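Local coordinates for protein fibrillarin-like rRNA/tRNA 2'-O-methyltransferase (Methanocaldococcus jannaschii, PDB 1FBN) that probably uses S-adenosyl-L-methionine to methylate ribose 2'-hydroxyls of rRNA and tRNA at sites chosen by a guide RNA, within box C/D ribonucleoprotein particles, at residues A[60-65]-A[209-214]; A[135-140]-A[165-170]; A[175-180]-A[220-225]. One frame throughout, in Å; residues are numbered along the deposited sequence.

How the interactions relate
From the N terminus, the chain first passes through the small antiparallel sheet and reaches helix 58-64, whose C-terminal end packs against residues 209-214, closing the wide loop of interaction 1. Within that loop, residues 135-140 are met by residues 165-170 at the end of helix 156-167, so the short loop of interaction 2 lies inside the longer one. Strand 172-179 follows, and interaction 3 pairs it with strand 220-227; its segments alternate with those of interaction 1, and the two contacts touch where strands 205-212 and 220-227 lie side by side. Interaction 2 lies across the chain's centre from interaction 1, about 27 Å between centres, yet its nearest atoms are about 6 Å from interaction 3.

Interaction 1: residues A[60-65]-A[209-214]; sequences AAAIIK and DEVDIE
Lys65 and Asp212 supply the polar link here: the ammonium NZ of Lys65 gives a hydrogen bond of 2.8 Å to the backbone O of Asp212, the donor lying 24° out of the carbonyl plane. The lysine, the first residue to leave the helix, is bent at each of its outer torsions (chi2 to chi4 all close to -60°), and this curl brings NZ back over the end of strand 205-212. The same nitrogen makes a long salt bridge to Glu214, with NZ of Lys65 and OE1 of Glu214 4.0 Å apart. OD1 of Asp212 lies 5.3 Å from NZ of Lys65, too far for a salt bridge, but with Glu214 it would probably help stabilise the positive charge.

The apolar contacts lie alongside. CB of Lys65 rests 3.6 Å from CG1 of Val211, a methyl that also approaches the backbone O of Ala62, at 3.5 Å. Ile213 puts its CG2 branch against the helix backbone, 3.6 Å from CA of Ala62, while its CB meets CB of Ala61 at 3.9 Å. With alanines at these two positions, the strand end can come close to the helix itself.

Phe216 also packs on Ala61, and Ile213 reaches across to His220. Helix 58-64 is thereby joined to the outermost strand 205-212 of the mixed sheet, while its other side, through Ala60 and Ile63, touches strand 25-28 of the N-terminal antiparallel sheet.

Interaction 2: residues A[135-140]-A[165-170]; sequences QEYANI and KWFLKK
Trp166 and Phe167, side by side at the end of helix 156-167, carry this aromatic contact with the loop 135-140 in the Rossmann-like methyltransferase fold. Trp166 comes first. The six-membered part of its indole turns one face to Gln135 in a CH-pi contact, CA of Gln135 standing 4.0 Å from the ring centroid and 10° off the normal. CB of Gln135 closes to 3.5 Å from CZ2 of Trp166, and further round the ring CB of Ala138 lies 3.7 Å from CZ3.

Phe167 follows, its CE1 meeting Ala138 and its CE2 and CZ meeting Tyr137. CB of Trp166 sits over the centre of one face of this ring, and Pro134 and Val144 also pack on the phenylalanine. The Tyr137 and Phe167 rings are nearly parallel, 17° between planes, but strongly displaced, with CE1 of Tyr137 3.4 Å from CE2 of Phe167. Tyr137 gives its hydroxyl to a hydrogen bond with Asn163, which ties the far end of its ring to the same helix; its side chain is also near Ala131, a predicted S-adenosyl-L-methionine site. At the edge of the phenyl ring, in its plane, CA of Ala138 lies 3.5 Å from CE1 of Phe167.

Interaction 3: residues A[175-180]-A[220-225]; sequences MIAIKA and HVMFVG
The carbonyl O of Ile176 accepts the shortest bond of this antiparallel strand pair, 2.8 Å from N of Phe223 with an N-H...O angle of 175°. CA of Met222 adds a C-H...O contact to the same oxygen. Strands 172-179 and 220-227 are neighbours in the mixed sheet of the Rossmann-like methyltransferase fold. Ile176 with Phe223 and Ile178 with Val221 are hydrogen-bonded pairs, each joined by two bonds.

On the face bearing Ile176 and Ile178, the tip of Ile178 leans on the phenyl ring, CD1 of Ile178 being 3.6 Å from CD2 of Phe223. CB of Phe223 meets CG2 of Ile176 at 3.7 Å, and helix 189-203 packs here through Phe193 and Leu200. On the other face, selenomethionine Met222 folds back at chi2 (71°), and its SE lies over the strand backbone, 3.8 Å from N of Ala177.

The same face carries His220, whose ring lies over the start of the Lys179 side chain, while its ND1 is hydrogen-bonded to O of Lys218. The Lys179 side chain also lies near Ala152, a predicted S-adenosyl-L-methionine-binding residue. An alanine at His220 would probably leave the Lys179 methylenes without their aromatic cover and O of Lys218 without this partner. In the CH-pi contact, CB of Lys179 stands 3.7 Å from the imidazole centroid of His220, offset toward the rim, and 3.3 Å from its NE2.

Interaction 1: residues A[60-65]-A[209-214]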
ATOM      1  N   ALA A  60      -1.055  -4.881   4.889  1.00 17.18           N
ATOM      2  CA  ALA A  60      -0.777  -6.115   5.629  1.00 16.67           C
ATOM      3  C   ALA A  60      -2.103  -6.822   5.917  1.00 17.36           C
ATOM      4  O   ALA A  60      -2.199  -8.043   5.817  1.00 17.88           O
ATOM      5  CB  ALA A  60      -0.056  -5.812   6.930  1.00 16.51           C
ATOM      6  N   ALA A  61      -3.124  -6.039   6.262  1.00 16.02           N
ATOM      7  CA  ALA A  61      -4.455  -6.567   6.551  1.00 15.68           C
ATOM      8  C   ALA A  61      -5.026  -7.288   5.330  1.00 16.68           C
ATOM      9  O   ALA A  61      -5.617  -8.361   5.458  1.00 15.98           O
ATOM     10  CB  ALA A  61      -5.386  -5.439   6.981  1.00 16.23           C
ATOM     11  N   ALA A  62      -4.832  -6.691   4.153  1.00 16.65           N
ATOM     12  CA  ALA A  62      -5.315  -7.258   2.899  1.00 16.81           C
ATOM     13  C   ALA A  62      -4.636  -8.592   2.621  1.00 18.28           C
ATOM     14  O   ALA A  62      -5.292  -9.553   2.220  1.00 18.22           O
ATOM     15  CB  ALA A  62      -5.082  -6.287   1.747  1.00 16.81           C
ATOM     16  N   ILE A  63      -3.323  -8.649   2.841  1.00 17.82           N
ATOM     17  CA  ILE A  63      -2.570  -9.881   2.625  1.00 18.71           C
ATOM     18  C   ILE A  63      -3.022 -10.954   3.622  1.00 19.85           C
ATOM     19  O   ILE A  63      -3.295 -12.088   3.232  1.00 20.61           O
ATOM     20  CB  ILE A  63      -1.042  -9.647   2.741  1.00 19.29           C
ATOM     21  CG1 ILE A  63      -0.567  -8.726   1.614  1.00 18.10           C
ATOM     22  CG2 ILE A  63      -0.290 -10.971   2.664  1.00 19.70           C
ATOM     23  CD1 ILE A  63       0.884  -8.306   1.728  1.00 17.80           C
ATOM     24  N   ILE A  64      -3.143 -10.579   4.897  1.00 19.34           N
ATOM     25  CA  ILE A  64      -3.575 -11.511   5.944  1.00 20.52           C
ATOM     26  C   ILE A  64      -4.971 -12.054   5.626  1.00 22.58           C
ATOM     27  O   ILE A  64      -5.239 -13.244   5.822  1.00 24.67           O
ATOM     28  CB  ILE A  64      -3.579 -10.837   7.357  1.00 19.65           C
ATOM     29  CG1 ILE A  64      -2.146 -10.558   7.828  1.00 19.36           C
ATOM     30  CG2 ILE A  64      -4.294 -11.713   8.382  1.00 18.95           C
ATOM     31  CD1 ILE A  64      -1.333 -11.799   8.160  1.00 21.52           C
ATOM     32  N   LYS A  65      -5.833 -11.191   5.089  1.00 20.67           N
ATOM     33  CA  LYS A  65      -7.200 -11.567   4.741  1.00 19.71           C
ATOM     34  C   LYS A  65      -7.385 -12.246   3.381  1.00 20.27           C
ATOM     35  O   LYS A  65      -8.519 -12.389   2.912  1.00 21.61           O
ATOM     36  CB  LYS A  65      -8.138 -10.362   4.860  1.00 19.40           C
ATOM     37  CG  LYS A  65      -8.366  -9.873   6.290  1.00 20.32           C
ATOM     38  CD  LYS A  65      -8.940 -10.964   7.196  1.00 20.76           C
ATOM     39  CE  LYS A  65     -10.238 -11.563   6.641  1.00 22.14           C
ATOM     40  NZ  LYS A  65     -11.306 -10.555   6.377  1.00 24.50           N
ATOM     41  N   ASP A 209      -8.764  -8.183  -8.004  1.00 18.74           N
ATOM     42  CA  ASP A 209      -8.789  -8.631  -6.612  1.00 16.77           C
ATOM     43  C   ASP A 209      -9.625  -7.669  -5.780  1.00 17.94           C
ATOM     44  O   ASP A 209      -9.754  -6.482  -6.107  1.00 17.82           O
ATOM     45  CB  ASP A 209      -7.375  -8.753  -6.031  1.00 16.89           C
ATOM     46  CG  ASP A 209      -7.264  -9.848  -4.965  1.00 20.92           C
ATOM     47  OD1 ASP A 209      -8.275 -10.173  -4.305  1.00 21.50           O
ATOM     48  OD2 ASP A 209      -6.158 -10.396  -4.783  1.00 22.03           O
ATOM     49  N   GLU A 210     -10.216  -8.204  -4.719  1.00 17.66           N
ATOM     50  CA  GLU A 210     -11.066  -7.437  -3.818  1.00 19.73           C
ATOM     51  C   GLU A 210     -11.009  -8.143  -2.467  1.00 20.01           C
ATOM     52  O   GLU A 210     -11.402  -9.306  -2.350  1.00 19.86           O
ATOM     53  CB  GLU A 210     -12.496  -7.412  -4.357  1.00 20.74           C
ATOM     54  CG  GLU A 210     -13.436  -6.487  -3.611  1.00 30.26           C
ATOM     55  CD  GLU A 210     -14.847  -6.488  -4.182  1.00 35.10           C
ATOM     56  OE1 GLU A 210     -15.000  -6.575  -5.423  1.00 34.96           O
ATOM     57  OE2 GLU A 210     -15.805  -6.390  -3.385  1.00 37.83           O
ATOM     58  N   VAL A 211     -10.499  -7.441  -1.456  1.00 19.37           N
ATOM     59  CA  VAL A 211     -10.346  -8.013  -0.123  1.00 17.70           C
ATOM     60  C   VAL A 211     -11.001  -7.208   0.996  1.00 20.45           C
ATOM     61  O   VAL A 211     -10.689  -6.032   1.207  1.00 18.46           O
ATOM     62  CB  VAL A 211      -8.837  -8.187   0.241  1.00 18.97           C
ATOM     63  CG1 VAL A 211      -8.686  -8.937   1.557  1.00 18.23           C
ATOM     64  CG2 VAL A 211      -8.092  -8.915  -0.863  1.00 18.49           C
ATOM     65  N   ASP A 212     -11.917  -7.856   1.707  1.00 22.10           N
ATOM     66  CA  ASP A 212     -12.582  -7.238   2.848  1.00 24.45           C
ATOM     67  C   ASP A 212     -11.591  -7.401   4.008  1.00 23.87           C
ATOM     68  O   ASP A 212     -11.307  -8.521   4.436  1.00 23.13           O
ATOM     69  CB  ASP A 212     -13.896  -7.974   3.162  1.00 28.52           C
ATOM     70  CG  ASP A 212     -14.699  -7.315   4.287  1.00 32.55           C
ATOM     71  OD1 ASP A 212     -14.218  -6.341   4.900  1.00 32.85           O
ATOM     72  OD2 ASP A 212     -15.830  -7.773   4.557  1.00 35.65           O
ATOM     73  N   ILE A 213     -11.026  -6.289   4.474  1.00 22.84           N
ATOM     74  CA  ILE A 213     -10.063  -6.327   5.572  1.00 23.59           C
ATOM     75  C   ILE A 213     -10.775  -6.184   6.922  1.00 27.13           C
ATOM     76  O   ILE A 213     -10.182  -5.787   7.925  1.00 25.20           O
ATOM     77  CB  ILE A 213      -8.976  -5.248   5.380  1.00 23.04           C
ATOM     78  CG1 ILE A 213      -9.593  -3.847   5.346  1.00 22.18           C
ATOM     79  CG2 ILE A 213      -8.250  -5.491   4.065  1.00 22.38           C
ATOM     80  CD1 ILE A 213      -8.562  -2.734   5.321  1.00 20.69           C
ATOM     81  N   GLU A 214     -12.034  -6.619   6.910  1.00 33.02           N
ATOM     82  CA  GLU A 214     -13.002  -6.615   8.010  1.00 39.42           C
ATOM     83  C   GLU A 214     -12.603  -6.568   9.482  1.00 42.46           C
ATOM     84  O   GLU A 214     -13.056  -5.673  10.205  1.00 50.79           O
ATOM     85  CB  GLU A 214     -14.028  -7.739   7.778  1.00 41.00           C
ATOM     86  CG  GLU A 214     -14.898  -8.114   8.970  1.00 45.39           C
ATOM     87  CD  GLU A 214     -14.584  -9.507   9.495  1.00 47.91           C
ATOM     88  OE1 GLU A 214     -14.563 -10.463   8.686  1.00 49.33           O
ATOM     89  OE2 GLU A 214     -14.350  -9.647  10.716  1.00 49.96           O
TER

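Interaction 2: residues A[135-140]-A[165-170]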
ATOM      1  N   GLN A 135      -0.709  16.881 -12.072  1.00 22.77           N
ATOM      2  CA  GLN A 135       0.105  17.593 -13.057  1.00 23.28           C
ATOM      3  C   GLN A 135       1.208  18.410 -12.400  1.00 23.11           C
ATOM      4  O   GLN A 135       2.242  18.665 -13.015  1.00 24.98           O
ATOM      5  CB  GLN A 135      -0.755  18.508 -13.934  1.00 25.39           C
ATOM      6  CG  GLN A 135      -1.420  19.670 -13.208  1.00 30.52           C
ATOM      7  CD  GLN A 135      -2.716  19.285 -12.504  1.00 34.61           C
ATOM      8  OE1 GLN A 135      -3.150  18.127 -12.543  1.00 33.94           O
ATOM      9  NE2 GLN A 135      -3.350  20.268 -11.868  1.00 34.08           N
ATOM     10  N   GLU A 136       0.993  18.795 -11.144  1.00 23.42           N
ATOM     11  CA  GLU A 136       1.969  19.588 -10.407  1.00 23.65           C
ATOM     12  C   GLU A 136       3.267  18.847 -10.103  1.00 23.15           C
ATOM     13  O   GLU A 136       4.324  19.469  -9.994  1.00 24.78           O
ATOM     14  CB  GLU A 136       1.359  20.151  -9.121  1.00 24.31           C
ATOM     15  CG  GLU A 136       0.324  21.248  -9.356  1.00 29.89           C
ATOM     16  CD  GLU A 136      -0.102  21.959  -8.074  1.00 33.93           C
ATOM     17  OE1 GLU A 136       0.021  21.364  -6.984  1.00 35.97           O
ATOM     18  OE2 GLU A 136      -0.567  23.118  -8.156  1.00 34.57           O
ATOM     19  N   TYR A 137       3.196  17.528  -9.949  1.00 20.71           N
ATOM     20  CA  TYR A 137       4.401  16.741  -9.684  1.00 22.30           C
ATOM     21  C   TYR A 137       4.782  15.788 -10.827  1.00 22.43           C
ATOM     22  O   TYR A 137       5.595  14.879 -10.648  1.00 22.12           O
ATOM     23  CB  TYR A 137       4.294  15.989  -8.348  1.00 19.34           C
ATOM     24  CG  TYR A 137       2.993  15.255  -8.105  1.00 20.18           C
ATOM     25  CD1 TYR A 137       2.796  13.963  -8.591  1.00 19.32           C
ATOM     26  CD2 TYR A 137       1.977  15.833  -7.339  1.00 19.03           C
ATOM     27  CE1 TYR A 137       1.619  13.264  -8.317  1.00 22.16           C
ATOM     28  CE2 TYR A 137       0.798  15.144  -7.059  1.00 18.83           C
ATOM     29  CZ  TYR A 137       0.623  13.861  -7.549  1.00 21.91           C
ATOM     30  OH  TYR A 137      -0.540  13.170  -7.270  1.00 22.18           O
ATOM     31  N   ALA A 138       4.236  16.045 -12.016  1.00 23.98           N
ATOM     32  CA  ALA A 138       4.502  15.217 -13.191  1.00 23.72           C
ATOM     33  C   ALA A 138       5.939  15.303 -13.720  1.00 24.84           C
ATOM     34  O   ALA A 138       6.373  14.428 -14.470  1.00 24.97           O
ATOM     35  CB  ALA A 138       3.495  15.524 -14.296  1.00 22.81           C
ATOM     36  N   ASN A 139       6.665  16.360 -13.360  1.00 24.50           N
ATOM     37  CA  ASN A 139       8.057  16.495 -13.794  1.00 27.95           C
ATOM     38  C   ASN A 139       9.014  15.838 -12.785  1.00 31.32           C
ATOM     39  O   ASN A 139      10.235  15.954 -12.914  1.00 34.41           O
ATOM     40  CB  ASN A 139       8.445  17.967 -13.999  1.00 26.20           C
ATOM     41  CG  ASN A 139       8.010  18.515 -15.358  1.00 27.12           C
ATOM     42  OD1 ASN A 139       7.613  17.771 -16.252  1.00 27.84           O
ATOM     43  ND2 ASN A 139       8.105  19.828 -15.516  1.00 28.36           N
ATOM     44  N   ILE A 140       8.455  15.164 -11.779  1.00 31.38           N
ATOM     45  CA  ILE A 140       9.256  14.486 -10.752  1.00 31.11           C
ATOM     46  C   ILE A 140       8.976  12.985 -10.776  1.00 30.58           C
ATOM     47  O   ILE A 140       9.897  12.164 -10.761  1.00 30.28           O
ATOM     48  CB  ILE A 140       8.918  14.989  -9.322  1.00 31.44           C
ATOM     49  CG1 ILE A 140       9.016  16.511  -9.246  1.00 30.55           C
ATOM     50  CG2 ILE A 140       9.866  14.356  -8.304  1.00 33.16           C
ATOM     51  CD1 ILE A 140       8.537  17.079  -7.927  1.00 31.07           C
ATOM     52  N   LYS A 165      -3.929   7.977 -15.218  1.00 20.85           N
ATOM     53  CA  LYS A 165      -3.805   8.566 -16.553  1.00 21.74           C
ATOM     54  C   LYS A 165      -2.440   9.225 -16.682  1.00 22.16           C
ATOM     55  O   LYS A 165      -1.749   9.060 -17.683  1.00 24.54           O
ATOM     56  CB  LYS A 165      -4.882   9.631 -16.793  1.00 22.35           C
ATOM     57  CG  LYS A 165      -6.310   9.124 -16.964  1.00 23.87           C
ATOM     58  CD  LYS A 165      -7.251  10.324 -17.118  1.00 30.15           C
ATOM     59  CE  LYS A 165      -8.722   9.938 -17.162  1.00 29.96           C
ATOM     60  NZ  LYS A 165      -9.081   9.245 -18.423  1.00 37.58           N
ATOM     61  N   TRP A 166      -2.053   9.965 -15.650  1.00 19.73           N
ATOM     62  CA  TRP A 166      -0.778  10.658 -15.643  1.00 20.45           C
ATOM     63  C   TRP A 166       0.461   9.788 -15.482  1.00 22.01           C
ATOM     64  O   TRP A 166       1.404   9.912 -16.263  1.00 22.50           O
ATOM     65  CB  TRP A 166      -0.765  11.728 -14.546  1.00 19.39           C
ATOM     66  CG  TRP A 166      -1.430  12.999 -14.943  1.00 21.86           C
ATOM     67  CD1 TRP A 166      -2.740  13.332 -14.759  1.00 20.98           C
ATOM     68  CD2 TRP A 166      -0.823  14.111 -15.622  1.00 21.22           C
ATOM     69  NE1 TRP A 166      -2.990  14.579 -15.283  1.00 22.66           N
ATOM     70  CE2 TRP A 166      -1.833  15.079 -15.821  1.00 21.80           C
ATOM     71  CE3 TRP A 166       0.474  14.380 -16.085  1.00 21.93           C
ATOM     72  CZ2 TRP A 166      -1.588  16.300 -16.464  1.00 20.89           C
ATOM     73  CZ3 TRP A 166       0.719  15.594 -16.725  1.00 20.15           C
ATOM     74  CH2 TRP A 166      -0.310  16.537 -16.907  1.00 20.54           C
ATOM     75  N   PHE A 167       0.434   8.875 -14.510  1.00 21.00           N
ATOM     76  CA  PHE A 167       1.603   8.058 -14.193  1.00 20.09           C
ATOM     77  C   PHE A 167       1.599   6.540 -14.364  1.00 21.83           C
ATOM     78  O   PHE A 167       2.668   5.941 -14.477  1.00 21.78           O
ATOM     79  CB  PHE A 167       2.032   8.363 -12.755  1.00 19.54           C
ATOM     80  CG  PHE A 167       2.081   9.826 -12.440  1.00 19.35           C
ATOM     81  CD1 PHE A 167       3.036  10.644 -13.027  1.00 21.93           C
ATOM     82  CD2 PHE A 167       1.150  10.394 -11.583  1.00 19.48           C
ATOM     83  CE1 PHE A 167       3.060  12.013 -12.765  1.00 23.59           C
ATOM     84  CE2 PHE A 167       1.166  11.758 -11.315  1.00 21.29           C
ATOM     85  CZ  PHE A 167       2.122  12.570 -11.908  1.00 20.68           C
ATOM     86  N   LEU A 168       0.432   5.908 -14.384  1.00 22.28           N
ATOM     87  CA  LEU A 168       0.398   4.454 -14.479  1.00 23.27           C
ATOM     88  C   LEU A 168       0.612   3.843 -15.863  1.00 26.27           C
ATOM     89  O   LEU A 168      -0.103   4.150 -16.817  1.00 28.65           O
ATOM     90  CB  LEU A 168      -0.879   3.915 -13.834  1.00 19.81           C
ATOM     91  CG  LEU A 168      -0.901   2.433 -13.459  1.00 18.87           C
ATOM     92  CD1 LEU A 168       0.326   2.071 -12.630  1.00 19.04           C
ATOM     93  CD2 LEU A 168      -2.171   2.142 -12.689  1.00 17.88           C
ATOM     94  N   LYS A 169       1.613   2.968 -15.952  1.00 26.83           N
ATOM     95  CA  LYS A 169       1.946   2.269 -17.190  1.00 27.20           C
ATOM     96  C   LYS A 169       0.765   1.397 -17.577  1.00 29.02           C
ATOM     97  O   LYS A 169       0.018   0.954 -16.706  1.00 28.01           O
ATOM     98  CB  LYS A 169       3.149   1.344 -16.975  1.00 25.86           C
ATOM     99  CG  LYS A 169       4.450   2.032 -16.620  1.00 27.21           C
ATOM    100  CD  LYS A 169       5.544   1.006 -16.415  1.00 26.72           C
ATOM    101  CE  LYS A 169       6.877   1.666 -16.145  1.00 28.87           C
ATOM    102  NZ  LYS A 169       7.919   0.641 -15.882  1.00 28.89           N
ATOM    103  N   LYS A 170       0.592   1.154 -18.875  1.00 31.24           N
ATOM    104  CA  LYS A 170      -0.493   0.290 -19.342  1.00 32.74           C
ATOM    105  C   LYS A 170      -0.105  -1.117 -18.889  1.00 29.79           C
ATOM    106  O   LYS A 170       1.021  -1.558 -19.114  1.00 32.66           O
ATOM    107  CB  LYS A 170      -0.626   0.345 -20.868  1.00 36.53           C
ATOM    108  CG  LYS A 170      -1.899  -0.311 -21.394  1.00 44.63           C
ATOM    109  CD  LYS A 170      -1.616  -1.467 -22.352  1.00 49.35           C
ATOM    110  CE  LYS A 170      -1.005  -0.987 -23.664  1.00 52.86           C
ATOM    111  NZ  LYS A 170      -0.824  -2.104 -24.637  1.00 54.02           N
TER

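Interaction 3: residues A[175-180]-A[220-225]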
HETATM    1  N   MSE A 175      -3.840  -0.087  -6.622  1.00 15.99           N
HETATM    2  CA  MSE A 175      -4.253  -0.689  -5.356  1.00 16.32           C
HETATM    3  C   MSE A 175      -4.915   0.430  -4.558  1.00 15.95           C
HETATM    4  O   MSE A 175      -4.303   1.471  -4.330  1.00 16.33           O
HETATM    5  CB  MSE A 175      -3.043  -1.235  -4.583  1.00 13.92           C
HETATM    6  CG  MSE A 175      -2.266  -2.330  -5.297  1.00 14.66           C
HETATM    7 SE   MSE A 175      -0.956  -3.064  -4.277  1.00 12.76          SE
HETATM    8  CE  MSE A 175      -1.890  -4.303  -3.389  1.00 17.70           C
ATOM      9  N   ILE A 176      -6.166   0.236  -4.160  1.00 16.14           N
ATOM     10  CA  ILE A 176      -6.867   1.273  -3.409  1.00 15.29           C
ATOM     11  C   ILE A 176      -7.700   0.732  -2.244  1.00 15.65           C
ATOM     12  O   ILE A 176      -8.541  -0.157  -2.414  1.00 15.41           O
ATOM     13  CB  ILE A 176      -7.753   2.150  -4.359  1.00 16.78           C
ATOM     14  CG1 ILE A 176      -8.375   3.325  -3.597  1.00 16.03           C
ATOM     15  CG2 ILE A 176      -8.837   1.305  -5.026  1.00 17.46           C
ATOM     16  CD1 ILE A 176      -9.170   4.269  -4.470  1.00 17.70           C
ATOM     17  N   ALA A 177      -7.409   1.241  -1.049  1.00 14.33           N
ATOM     18  CA  ALA A 177      -8.128   0.857   0.160  1.00 15.38           C
ATOM     19  C   ALA A 177      -9.277   1.848   0.309  1.00 16.72           C
ATOM     20  O   ALA A 177      -9.057   3.035   0.531  1.00 16.79           O
ATOM     21  CB  ALA A 177      -7.207   0.925   1.373  1.00 15.85           C
ATOM     22  N   ILE A 178     -10.503   1.356   0.169  1.00 17.76           N
ATOM     23  CA  ILE A 178     -11.680   2.208   0.251  1.00 17.49           C
ATOM     24  C   ILE A 178     -12.501   2.069   1.532  1.00 19.82           C
ATOM     25  O   ILE A 178     -12.936   0.976   1.898  1.00 17.63           O
ATOM     26  CB  ILE A 178     -12.609   1.978  -0.963  1.00 17.08           C
ATOM     27  CG1 ILE A 178     -11.845   2.240  -2.265  1.00 17.47           C
ATOM     28  CG2 ILE A 178     -13.835   2.883  -0.875  1.00 16.09           C
ATOM     29  CD1 ILE A 178     -12.691   2.128  -3.523  1.00 15.72           C
ATOM     30  N   LYS A 179     -12.681   3.199   2.215  1.00 20.67           N
ATOM     31  CA  LYS A 179     -13.486   3.271   3.429  1.00 20.05           C
ATOM     32  C   LYS A 179     -14.865   3.720   2.941  1.00 20.51           C
ATOM     33  O   LYS A 179     -15.042   4.873   2.539  1.00 19.19           O
ATOM     34  CB  LYS A 179     -12.908   4.313   4.387  1.00 19.01           C
ATOM     35  CG  LYS A 179     -13.744   4.530   5.632  1.00 21.61           C
ATOM     36  CD  LYS A 179     -13.153   5.609   6.519  1.00 24.67           C
ATOM     37  CE  LYS A 179     -14.034   5.862   7.729  1.00 27.60           C
ATOM     38  NZ  LYS A 179     -13.443   6.898   8.614  1.00 30.05           N
ATOM     39  N   ALA A 180     -15.827   2.799   2.946  1.00 20.48           N
ATOM     40  CA  ALA A 180     -17.183   3.088   2.475  1.00 20.25           C
ATOM     41  C   ALA A 180     -17.812   4.349   3.069  1.00 19.86           C
ATOM     42  O   ALA A 180     -18.361   5.172   2.337  1.00 19.53           O
ATOM     43  CB  ALA A 180     -18.091   1.888   2.714  1.00 19.34           C
ATOM     44  N   HIS A 220     -14.117  -1.534   5.090  1.00 26.48           N
ATOM     45  CA  HIS A 220     -12.971  -1.164   4.261  1.00 25.33           C
ATOM     46  C   HIS A 220     -12.701  -2.336   3.321  1.00 23.79           C
ATOM     47  O   HIS A 220     -12.697  -3.494   3.753  1.00 22.28           O
ATOM     48  CB  HIS A 220     -11.713  -0.954   5.108  1.00 26.47           C
ATOM     49  CG  HIS A 220     -11.577   0.417   5.689  1.00 28.28           C
ATOM     50  ND1 HIS A 220     -12.376   0.880   6.713  1.00 30.89           N
ATOM     51  CD2 HIS A 220     -10.694   1.409   5.424  1.00 28.24           C
ATOM     52  CE1 HIS A 220     -11.988   2.094   7.056  1.00 30.12           C
ATOM     53  NE2 HIS A 220     -10.971   2.440   6.289  1.00 29.89           N
ATOM     54  N   VAL A 221     -12.470  -2.033   2.047  1.00 22.02           N
ATOM     55  CA  VAL A 221     -12.175  -3.058   1.044  1.00 20.13           C
ATOM     56  C   VAL A 221     -10.998  -2.624   0.178  1.00 19.19           C
ATOM     57  O   VAL A 221     -10.950  -1.484  -0.281  1.00 21.74           O
ATOM     58  CB  VAL A 221     -13.388  -3.330   0.114  1.00 20.45           C
ATOM     59  CG1 VAL A 221     -12.982  -4.229  -1.039  1.00 18.10           C
ATOM     60  CG2 VAL A 221     -14.520  -3.974   0.894  1.00 20.26           C
HETATM   61  N   MSE A 222     -10.036  -3.524  -0.008  1.00 17.62           N
HETATM   62  CA  MSE A 222      -8.869  -3.253  -0.841  1.00 17.54           C
HETATM   63  C   MSE A 222      -9.172  -3.734  -2.262  1.00 17.59           C
HETATM   64  O   MSE A 222      -9.464  -4.911  -2.483  1.00 19.49           O
HETATM   65  CB  MSE A 222      -7.629  -3.980  -0.293  1.00 16.71           C
HETATM   66  CG  MSE A 222      -6.337  -3.794  -1.099  1.00 17.41           C
HETATM   67 SE   MSE A 222      -5.599  -2.138  -1.008  1.00 10.94          SE
HETATM   68  CE  MSE A 222      -4.653  -2.296   0.460  1.00 19.63           C
ATOM     69  N   PHE A 223      -9.165  -2.808  -3.211  1.00 17.32           N
ATOM     70  CA  PHE A 223      -9.400  -3.140  -4.610  1.00 19.00           C
ATOM     71  C   PHE A 223      -8.064  -3.138  -5.349  1.00 18.99           C
ATOM     72  O   PHE A 223      -7.178  -2.332  -5.053  1.00 16.20           O
ATOM     73  CB  PHE A 223     -10.331  -2.115  -5.279  1.00 21.94           C
ATOM     74  CG  PHE A 223     -11.772  -2.225  -4.862  1.00 24.97           C
ATOM     75  CD1 PHE A 223     -12.632  -3.110  -5.511  1.00 27.80           C
ATOM     76  CD2 PHE A 223     -12.276  -1.431  -3.836  1.00 25.39           C
ATOM     77  CE1 PHE A 223     -13.975  -3.202  -5.145  1.00 29.54           C
ATOM     78  CE2 PHE A 223     -13.619  -1.516  -3.460  1.00 28.43           C
ATOM     79  CZ  PHE A 223     -14.469  -2.403  -4.117  1.00 30.11           C
ATOM     80  N   VAL A 224      -7.910  -4.083  -6.271  1.00 16.72           N
ATOM     81  CA  VAL A 224      -6.711  -4.172  -7.093  1.00 15.96           C
ATOM     82  C   VAL A 224      -7.195  -4.300  -8.533  1.00 18.28           C
ATOM     83  O   VAL A 224      -8.076  -5.109  -8.833  1.00 18.30           O
ATOM     84  CB  VAL A 224      -5.831  -5.388  -6.731  1.00 17.16           C
ATOM     85  CG1 VAL A 224      -4.619  -5.444  -7.648  1.00 16.91           C
ATOM     86  CG2 VAL A 224      -5.376  -5.310  -5.275  1.00 15.98           C
ATOM     87  N   GLY A 225      -6.654  -3.466  -9.413  1.00 18.20           N
ATOM     88  CA  GLY A 225      -7.055  -3.515 -10.805  1.00 18.58           C
ATOM     89  C   GLY A 225      -5.911  -3.243 -11.756  1.00 21.47           C
ATOM     90  O   GLY A 225      -4.939  -2.577 -11.392  1.00 20.47           O
TER